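Local structure of transcriptional regulator, LysR family (Vibrio cholerae, 3SZP) at residues L8-L11 / V12-G16; R35-A38 / L39-L43; G61-F64 / Y65-S69; R242-L245 / E246-S249. The protein activates virulence genes of Vibrio cholerae as a LysR-type regulator that responds to oxygen and pH and carries a winged helix-turn-helix for binding DNA. One frame throughout, in Å; residues are numbered along the deposited sequence.

Contact 1: L8-L11 / V12-G16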
# COMPACT_ATOMS: atom_id res chain seq x y z
N LEU A 8 -8.31 -21.01 -9.14
CA LEU A 8 -7.30 -19.97 -9.31
C LEU A 8 -7.25 -19.12 -8.05
O LEU A 8 -6.18 -18.71 -7.60
CB LEU A 8 -7.60 -19.08 -10.52
CG LEU A 8 -6.62 -17.89 -10.62
CD1 LEU A 8 -5.19 -18.41 -10.81
CD2 LEU A 8 -6.98 -16.91 -11.74
N PHE A 9 -8.43 -18.86 -7.48
CA PHE A 9 -8.53 -18.12 -6.23
C PHE A 9 -7.77 -18.85 -5.14
O PHE A 9 -6.97 -18.26 -4.43
CB PHE A 9 -10.00 -17.95 -5.85
CG PHE A 9 -10.24 -17.71 -4.38
CD1 PHE A 9 -9.92 -16.48 -3.79
CD2 PHE A 9 -10.80 -18.70 -3.59
CE1 PHE A 9 -10.17 -16.26 -2.44
CE2 PHE A 9 -11.06 -18.48 -2.23
CZ PHE A 9 -10.73 -17.26 -1.65
N ARG A 10 -8.00 -20.16 -5.03
CA ARG A 10 -7.24 -20.96 -4.08
C ARG A 10 -5.72 -20.80 -4.27
O ARG A 10 -4.99 -20.66 -3.28
CB ARG A 10 -7.62 -22.44 -4.21
CG ARG A 10 -6.75 -23.37 -3.37
CD ARG A 10 -7.10 -24.84 -3.60
NE ARG A 10 -6.73 -25.31 -4.94
CZ ARG A 10 -5.62 -26.00 -5.21
NH1 ARG A 10 -4.74 -26.28 -4.25
NH2 ARG A 10 -5.37 -26.40 -6.45
N LEU A 11 -5.25 -20.82 -5.52
CA LEU A 11 -3.82 -20.75 -5.79
C LEU A 11 -3.26 -19.39 -5.42
O LEU A 11 -2.12 -19.26 -4.96
CB LEU A 11 -3.51 -21.04 -7.27
CG LEU A 11 -3.81 -22.42 -7.86
CD1 LEU A 11 -3.35 -22.48 -9.32
CD2 LEU A 11 -3.16 -23.53 -7.05
N VAL A 12 -4.06 -18.35 -5.66
CA VAL A 12 -3.66 -17.00 -5.31
C VAL A 12 -3.43 -16.90 -3.80
O VAL A 12 -2.46 -16.31 -3.35
CB VAL A 12 -4.71 -15.98 -5.76
CG1 VAL A 12 -4.53 -14.66 -5.02
CG2 VAL A 12 -4.64 -15.78 -7.30
N VAL A 13 -4.33 -17.50 -3.02
CA VAL A 13 -4.20 -17.47 -1.57
C VAL A 13 -2.95 -18.22 -1.13
O VAL A 13 -2.22 -17.75 -0.27
CB VAL A 13 -5.44 -18.10 -0.87
CG1 VAL A 13 -5.25 -18.15 0.63
CG2 VAL A 13 -6.69 -17.33 -1.22
N GLU A 14 -2.70 -19.37 -1.73
CA GLU A 14 -1.53 -20.17 -1.38
C GLU A 14 -0.21 -19.46 -1.68
O GLU A 14 0.73 -19.52 -0.89
CB GLU A 14 -1.58 -21.51 -2.09
CG GLU A 14 -2.66 -22.41 -1.54
CD GLU A 14 -2.79 -23.68 -2.34
OE1 GLU A 14 -2.03 -23.87 -3.33
OE2 GLU A 14 -3.67 -24.51 -1.98
N ASN A 15 -0.14 -18.79 -2.83
CA ASN A 15 1.07 -18.06 -3.21
C ASN A 15 1.19 -16.70 -2.52
O ASN A 15 2.29 -16.22 -2.25
CB ASN A 15 1.14 -17.92 -4.73
CG ASN A 15 1.27 -19.26 -5.43
OD1 ASN A 15 2.26 -19.97 -5.27
ND2 ASN A 15 0.27 -19.60 -6.24
N GLY A 16 0.05 -16.08 -2.26
CA GLY A 16 0.02 -14.84 -1.50
C GLY A 16 0.05 -13.56 -2.32
O GLY A 16 0.03 -12.47 -1.74

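Contact 2: R35-A38 / L39-L43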
# COMPACT_ATOMS: atom_id res chain seq x y z
N ARG A 35 -10.11 -12.72 -13.89
CA ARG A 35 -10.76 -13.98 -13.58
C ARG A 35 -11.23 -14.01 -12.14
O ARG A 35 -12.27 -14.59 -11.84
CB ARG A 35 -9.87 -15.18 -13.95
CG ARG A 35 -9.73 -15.39 -15.48
CD ARG A 35 -8.87 -16.60 -15.84
NE ARG A 35 -9.29 -17.76 -15.07
CZ ARG A 35 -8.55 -18.85 -14.86
NH1 ARG A 35 -7.34 -18.95 -15.40
NH2 ARG A 35 -9.03 -19.84 -14.11
N ILE A 36 -10.49 -13.37 -11.23
CA ILE A 36 -10.96 -13.25 -9.86
C ILE A 36 -12.19 -12.35 -9.81
O ILE A 36 -13.15 -12.64 -9.10
CB ILE A 36 -9.88 -12.68 -8.93
CG1 ILE A 36 -8.67 -13.61 -8.87
CG2 ILE A 36 -10.46 -12.47 -7.54
CD1 ILE A 36 -8.98 -14.89 -8.15
N GLN A 37 -12.16 -11.26 -10.57
CA GLN A 37 -13.33 -10.40 -10.68
C GLN A 37 -14.54 -11.18 -11.15
O GLN A 37 -15.64 -11.02 -10.61
CB GLN A 37 -13.08 -9.25 -11.66
CG GLN A 37 -14.30 -8.34 -11.80
CD GLN A 37 -14.57 -7.54 -10.53
OE1 GLN A 37 -15.47 -7.84 -9.75
NE2 GLN A 37 -13.76 -6.50 -10.31
N ALA A 38 -14.35 -12.01 -12.17
CA ALA A 38 -15.43 -12.79 -12.73
C ALA A 38 -15.97 -13.73 -11.67
O ALA A 38 -17.17 -13.89 -11.55
CB ALA A 38 -14.98 -13.58 -13.96
N LEU A 39 -15.08 -14.37 -10.91
CA LEU A 39 -15.52 -15.25 -9.83
C LEU A 39 -16.42 -14.47 -8.83
O LEU A 39 -17.53 -14.90 -8.53
CB LEU A 39 -14.31 -15.85 -9.11
CG LEU A 39 -14.57 -16.67 -7.84
CD1 LEU A 39 -15.49 -17.84 -8.15
CD2 LEU A 39 -13.25 -17.15 -7.22
N GLU A 40 -15.93 -13.33 -8.36
CA GLU A 40 -16.67 -12.48 -7.43
C GLU A 40 -18.02 -12.04 -7.99
O GLU A 40 -19.03 -12.11 -7.29
CB GLU A 40 -15.81 -11.28 -6.99
CG GLU A 40 -14.57 -11.70 -6.21
CD GLU A 40 -13.75 -10.53 -5.69
OE1 GLU A 40 -13.83 -9.44 -6.27
OE2 GLU A 40 -13.04 -10.70 -4.67
N ASP A 41 -18.04 -11.61 -9.25
CA ASP A 41 -19.27 -11.26 -9.96
C ASP A 41 -20.25 -12.42 -10.03
O ASP A 41 -21.46 -12.22 -9.91
CB ASP A 41 -18.97 -10.77 -11.39
CG ASP A 41 -18.39 -9.36 -11.43
OD1 ASP A 41 -18.52 -8.62 -10.44
OD2 ASP A 41 -17.80 -8.98 -12.47
N SER A 42 -19.75 -13.65 -10.19
CA SER A 42 -20.66 -14.79 -10.25
C SER A 42 -21.25 -15.15 -8.89
O SER A 42 -22.36 -15.68 -8.82
CB SER A 42 -20.00 -16.02 -10.88
OG SER A 42 -19.26 -16.75 -9.93
N LEU A 43 -20.52 -14.86 -7.81
CA LEU A 43 -20.99 -15.15 -6.45
C LEU A 43 -21.69 -13.94 -5.84
O LEU A 43 -22.31 -14.05 -4.78
CB LEU A 43 -19.81 -15.53 -5.55
CG LEU A 43 -18.94 -16.70 -6.02
CD1 LEU A 43 -17.70 -16.83 -5.15
CD2 LEU A 43 -19.73 -18.00 -5.98

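Contact 3: G61-F64 / Y65-S69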
# COMPACT_ATOMS: atom_id res chain seq x y z
N GLY A 61 -14.19 -14.80 1.57
CA GLY A 61 -13.01 -15.41 0.97
C GLY A 61 -12.44 -16.48 1.90
O GLY A 61 -12.02 -17.55 1.45
N GLU A 62 -12.45 -16.17 3.19
CA GLU A 62 -11.91 -17.05 4.21
C GLU A 62 -12.70 -18.36 4.27
O GLU A 62 -12.13 -19.44 4.35
CB GLU A 62 -11.96 -16.34 5.56
CG GLU A 62 -10.91 -16.78 6.56
CD GLU A 62 -9.49 -16.41 6.13
OE1 GLU A 62 -8.96 -15.36 6.60
OE2 GLU A 62 -8.89 -17.17 5.35
N ARG A 63 -14.02 -18.25 4.20
CA ARG A 63 -14.90 -19.41 4.19
C ARG A 63 -14.71 -20.26 2.92
O ARG A 63 -14.66 -21.49 3.00
CB ARG A 63 -16.35 -18.93 4.32
CG ARG A 63 -17.39 -20.02 4.35
CD ARG A 63 -17.49 -20.65 5.73
NE ARG A 63 -18.39 -21.79 5.69
CZ ARG A 63 -19.71 -21.71 5.86
NH1 ARG A 63 -20.30 -20.53 6.11
NH2 ARG A 63 -20.45 -22.81 5.80
N PHE A 64 -14.59 -19.62 1.77
CA PHE A 64 -14.38 -20.35 0.52
C PHE A 64 -13.04 -21.10 0.50
O PHE A 64 -12.98 -22.27 0.12
CB PHE A 64 -14.51 -19.44 -0.71
CG PHE A 64 -15.94 -19.25 -1.17
CD1 PHE A 64 -16.53 -20.17 -2.03
CD2 PHE A 64 -16.68 -18.16 -0.73
CE1 PHE A 64 -17.83 -20.01 -2.48
CE2 PHE A 64 -17.99 -17.98 -1.16
CZ PHE A 64 -18.57 -18.92 -2.04
N TYR A 65 -11.98 -20.44 0.94
CA TYR A 65 -10.66 -21.06 0.96
C TYR A 65 -10.63 -22.28 1.87
O TYR A 65 -10.27 -23.37 1.44
CB TYR A 65 -9.60 -20.05 1.40
CG TYR A 65 -8.22 -20.65 1.52
CD1 TYR A 65 -7.52 -21.10 0.39
CD2 TYR A 65 -7.60 -20.78 2.76
CE1 TYR A 65 -6.25 -21.65 0.50
CE2 TYR A 65 -6.33 -21.33 2.88
CZ TYR A 65 -5.66 -21.77 1.74
OH TYR A 65 -4.39 -22.31 1.86
N LYS A 66 -11.01 -22.09 3.13
CA LYS A 66 -10.97 -23.17 4.11
C LYS A 66 -11.82 -24.36 3.67
O LYS A 66 -11.35 -25.49 3.69
CB LYS A 66 -11.42 -22.65 5.49
CG LYS A 66 -11.16 -23.62 6.65
CD LYS A 66 -9.69 -24.10 6.65
CE LYS A 66 -9.25 -24.66 8.02
NZ LYS A 66 -10.08 -25.81 8.52
N ASP A 67 -13.06 -24.11 3.26
CA ASP A 67 -14.03 -25.17 2.97
C ASP A 67 -13.80 -25.89 1.65
O ASP A 67 -13.84 -27.12 1.60
CB ASP A 67 -15.46 -24.61 3.00
CG ASP A 67 -15.96 -24.40 4.41
OD1 ASP A 67 -15.11 -24.33 5.31
OD2 ASP A 67 -17.20 -24.29 4.62
N CYS A 68 -13.59 -25.14 0.57
CA CYS A 68 -13.46 -25.71 -0.76
C CYS A 68 -12.08 -26.28 -1.07
O CYS A 68 -11.96 -27.17 -1.91
CB CYS A 68 -13.80 -24.67 -1.82
SG CYS A 68 -15.48 -24.11 -1.75
N SER A 69 -11.04 -25.74 -0.44
CA SER A 69 -9.67 -26.16 -0.73
C SER A 69 -9.46 -27.67 -0.77
O SER A 69 -8.93 -28.19 -1.74
CB SER A 69 -8.69 -25.53 0.24
OG SER A 69 -8.40 -24.21 -0.15

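Contact 4: R242-L245 / E246-S249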
# COMPACT_ATOMS: atom_id res chain seq x y z
N ARG A 242 30.81 -16.48 -29.04
CA ARG A 242 31.69 -16.87 -30.14
C ARG A 242 31.35 -16.14 -31.46
O ARG A 242 32.26 -15.75 -32.22
CB ARG A 242 31.84 -18.40 -30.30
CG ARG A 242 30.57 -19.21 -30.66
CD ARG A 242 30.93 -20.57 -31.33
NE ARG A 242 29.82 -21.52 -31.30
CZ ARG A 242 29.95 -22.84 -31.47
NH1 ARG A 242 31.14 -23.36 -31.69
NH2 ARG A 242 28.88 -23.63 -31.43
N GLU A 243 30.06 -15.92 -31.70
CA GLU A 243 29.61 -15.16 -32.88
C GLU A 243 30.40 -13.87 -32.98
O GLU A 243 31.04 -13.60 -33.99
CB GLU A 243 28.11 -14.83 -32.78
CG GLU A 243 27.56 -14.14 -34.05
CD GLU A 243 26.09 -13.73 -33.93
OE1 GLU A 243 25.40 -14.16 -32.98
OE2 GLU A 243 25.62 -12.96 -34.81
N PHE A 244 30.37 -13.11 -31.88
CA PHE A 244 30.97 -11.79 -31.83
C PHE A 244 32.48 -11.83 -31.71
O PHE A 244 33.16 -10.91 -32.15
CB PHE A 244 30.34 -11.01 -30.66
CG PHE A 244 28.86 -11.22 -30.57
CD1 PHE A 244 28.02 -10.66 -31.52
CD2 PHE A 244 28.31 -11.99 -29.58
CE1 PHE A 244 26.65 -10.86 -31.46
CE2 PHE A 244 26.94 -12.20 -29.51
CZ PHE A 244 26.11 -11.64 -30.45
N LEU A 245 33.03 -12.87 -31.10
CA LEU A 245 34.48 -12.97 -31.07
C LEU A 245 35.01 -13.22 -32.49
O LEU A 245 36.11 -12.77 -32.83
CB LEU A 245 34.94 -14.08 -30.12
CG LEU A 245 34.88 -13.86 -28.61
CD1 LEU A 245 35.36 -15.11 -27.90
CD2 LEU A 245 35.70 -12.66 -28.19
N GLU A 246 34.24 -13.92 -33.32
CA GLU A 246 34.70 -14.22 -34.69
C GLU A 246 34.73 -12.98 -35.59
O GLU A 246 35.74 -12.73 -36.27
CB GLU A 246 33.88 -15.34 -35.32
CG GLU A 246 34.11 -15.52 -36.84
CD GLU A 246 35.56 -15.80 -37.22
OE1 GLU A 246 36.30 -16.40 -36.42
OE2 GLU A 246 35.96 -15.40 -38.34
N ASP A 247 33.64 -12.22 -35.63
CA ASP A 247 33.71 -10.88 -36.21
C ASP A 247 34.51 -10.06 -35.20
O ASP A 247 34.41 -10.29 -34.00
CB ASP A 247 32.32 -10.29 -36.47
CG ASP A 247 31.54 -10.01 -35.20
OD1 ASP A 247 32.15 -9.59 -34.19
OD2 ASP A 247 30.31 -10.19 -35.21
N GLY A 248 35.33 -9.12 -35.67
CA GLY A 248 36.14 -8.36 -34.72
C GLY A 248 35.34 -7.46 -33.79
O GLY A 248 35.89 -6.49 -33.27
N SER A 249 34.06 -7.77 -33.58
CA SER A 249 33.15 -6.82 -32.91
C SER A 249 33.18 -6.87 -31.37
O SER A 249 32.73 -5.94 -30.72
CB SER A 249 31.71 -6.97 -33.41
OG SER A 249 31.03 -7.98 -32.68

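Contact 1: L8-L11 / V12-G16
Side chains four residues apart, F9 with V13 and R10 with E14, pair along the last turns of helix 3-15 in the DNA-binding part of the chain. On the inner side, CG2 of V13 lies over one face of the F9 ring, displaced toward its rim, 4.2 Å from the ring centroid, a CH-pi contact. F9 has CG anti to the backbone N (chi1 157°), which lays the ring alongside V13 and lets the methyl meet its face. On another side of the helix R10 and E14 form a salt bridge whose hydrogen bond is weak: NH1 of R10 is 3.1 Å from OE2 of E14, with an angle of 129° at the hydrogen and the two planes nearly perpendicular. The guanidinium has a further partner, NH2 giving a hydrogen bond to OD1 of N7, and CD2 of L11 rests over one of its faces. This is the first helix of a winged helix-turn-helix domain, and F9 also packs on I36 and L39 of helix 29-43, while V12 reaches Y18 and T21 of helix 18-25. Toward the C-terminal end, the L11 carbonyl O takes the main-chain N of N15 at 2.9 Å and also its ND2, 2.7 Å away but weakly because the bond is bent. G16 then leaves the helix with positive phi (93°), a conformation that suits glycine.

Contact 2: R35-A38 / L39-L43
R35 and L39 begin this run of local contacts in the later half of helix 29-43, the L39 main-chain N bonding to the R35 carbonyl O at 3.0 Å. The long R35 side chain does not follow that bond; its NE makes a salt bridge with D5 of helix 3-15. I36 comes next, and its carbonyl O receives the E40 N at 3.0 Å in an almost straight bond (173°). The E40 chain passes that oxygen with CG 3.4 Å from I36 O, then stays extended to its carboxylate, where OE2 accepts hydrogen bonds from the main-chain N atoms of L47 and L48. Q37 gives its carbonyl O to D41 N at 2.8 Å. Its side chain, with CG anti to the backbone N (chi1 180°) and a bend at chi2, swings over toward the D41 carboxylate, CG coming within 3.6 Å of D41 OD2, and the amide and carboxylate planes are only 21° apart. A38 ends the walk, its carbonyl O taking S42 N at 2.9 Å. S42 adds a side-chain bond about one turn back: OG donates to the L39 carbonyl O at 2.9 Å, an oxygen that also receives L43 N. This is the second helix of the helix-turn-helix motif proper, after helix 18-25, and in LysR-type regulators it is the one usually laid into the DNA major groove. I36 and L39 supply apolar packing, and the buried E40 carboxylate is met by two main-chain N-H groups, which would probably favour its anionic form.

Contact 3: G61-F64 / Y65-S69
R63 and D67 are brought together by complementary torsions: R63 has CG anti to its backbone N (chi1 -179°) and then bends at chi2, while D67 has CG beside its own N and anti to the carbonyl carbon. NE of R63 thereby meets OD2 of D67 at 3.0 Å in a nearly straight hydrogen bond that is part of a salt bridge. The oxygen sits at the guanidinium edge, close to its plane, but the donor reaches OD2 from above the carboxylate plane, and the two flat groups are turned 75° apart. With NE used one turn along the helix, NH1 is left for a second acid, a salt bridge to E85 of the second subunit, so the arginine joins an intrahelical pair to a contact between subunits. One residue on, SG of C68 lies 4.1 Å from CD1 of F64, a sulfur-aromatic contact set obliquely to the ring, and the same thiol is 3.6 Å from the F64 carbonyl O. The C68 main-chain N bonds that carbonyl O at 3.0 Å. Further along, S69 turns its OG back to the Y65 carbonyl O at 2.6 Å, and its own N reaches the same oxygen from the opposite face of the carbonyl plane. All of this lies near the start of helix 59-83, the long linker helix that follows the wing in LysR-type regulators. F64 and Y65 face helix 3-15, packing on F9 and on V13 and E14, while I82 of the second subunit covers R63, F64, D67 and C68.

Contact 4: R242-L245 / E246-S249
A helix end running into a tight turn is what F244, D247 and S249 make here, at the surface of the LysR substrate-binding domain. Helix 242-246 closes with the E246 main-chain N on the R242 carbonyl O at 2.9 Å, and the next bond, D247 N to the E243 carbonyl O, is already weak at 3.4 Å. D247 is the first residue to leave helical angles, its psi having swung to 144°. Its carboxylate CG lies between the backbone N and carbonyl carbon, and this turns OD1 toward S249, whose main-chain N and OG are both modelled as donors to it. Both bonds are doubtful, and with them the turn they would define, because D247 and S249 sit too close together in the model. As modelled, OG of S249 also lies near the edge of the F244 ring. The ring has E243 CB over its centre on one face, 4.1 Å above the plane, and a cation-pi partner in R224, while the L245 side chain packs on I163 and V165 of strand 153-166. F244 is also backbone hydrogen-bonded to L250, which ties the helix end to the chain just before strand 251-252. An aspartate OD1 accepting from the main-chain N two residues on is an Asx turn, here only a doubtful one, leading the chain out of a short helix in an alpha/beta domain of the periplasmic-binding-protein type.

Contacts 1, 2 and 3 belong to one packed unit, three helices of the DNA-binding end, with centres 11 to 15 Å apart. F9 of contact 1 touches both of the others: its CB is 3.6 Å from L39 CD2 of contact 2, and its CZ is 3.4 Å from the G61 carbonyl O of contact 3. Contacts 2 and 3 touch each other through L43 CD1 and F64 CZ, 3.9 Å apart, and both also lie against the second subunit. Contact 4 stands alone in the substrate-binding domain, on the opposite side of the chain's centre, its nearest atoms about 35 Å from contact 1 and about 45 Å from contact 3.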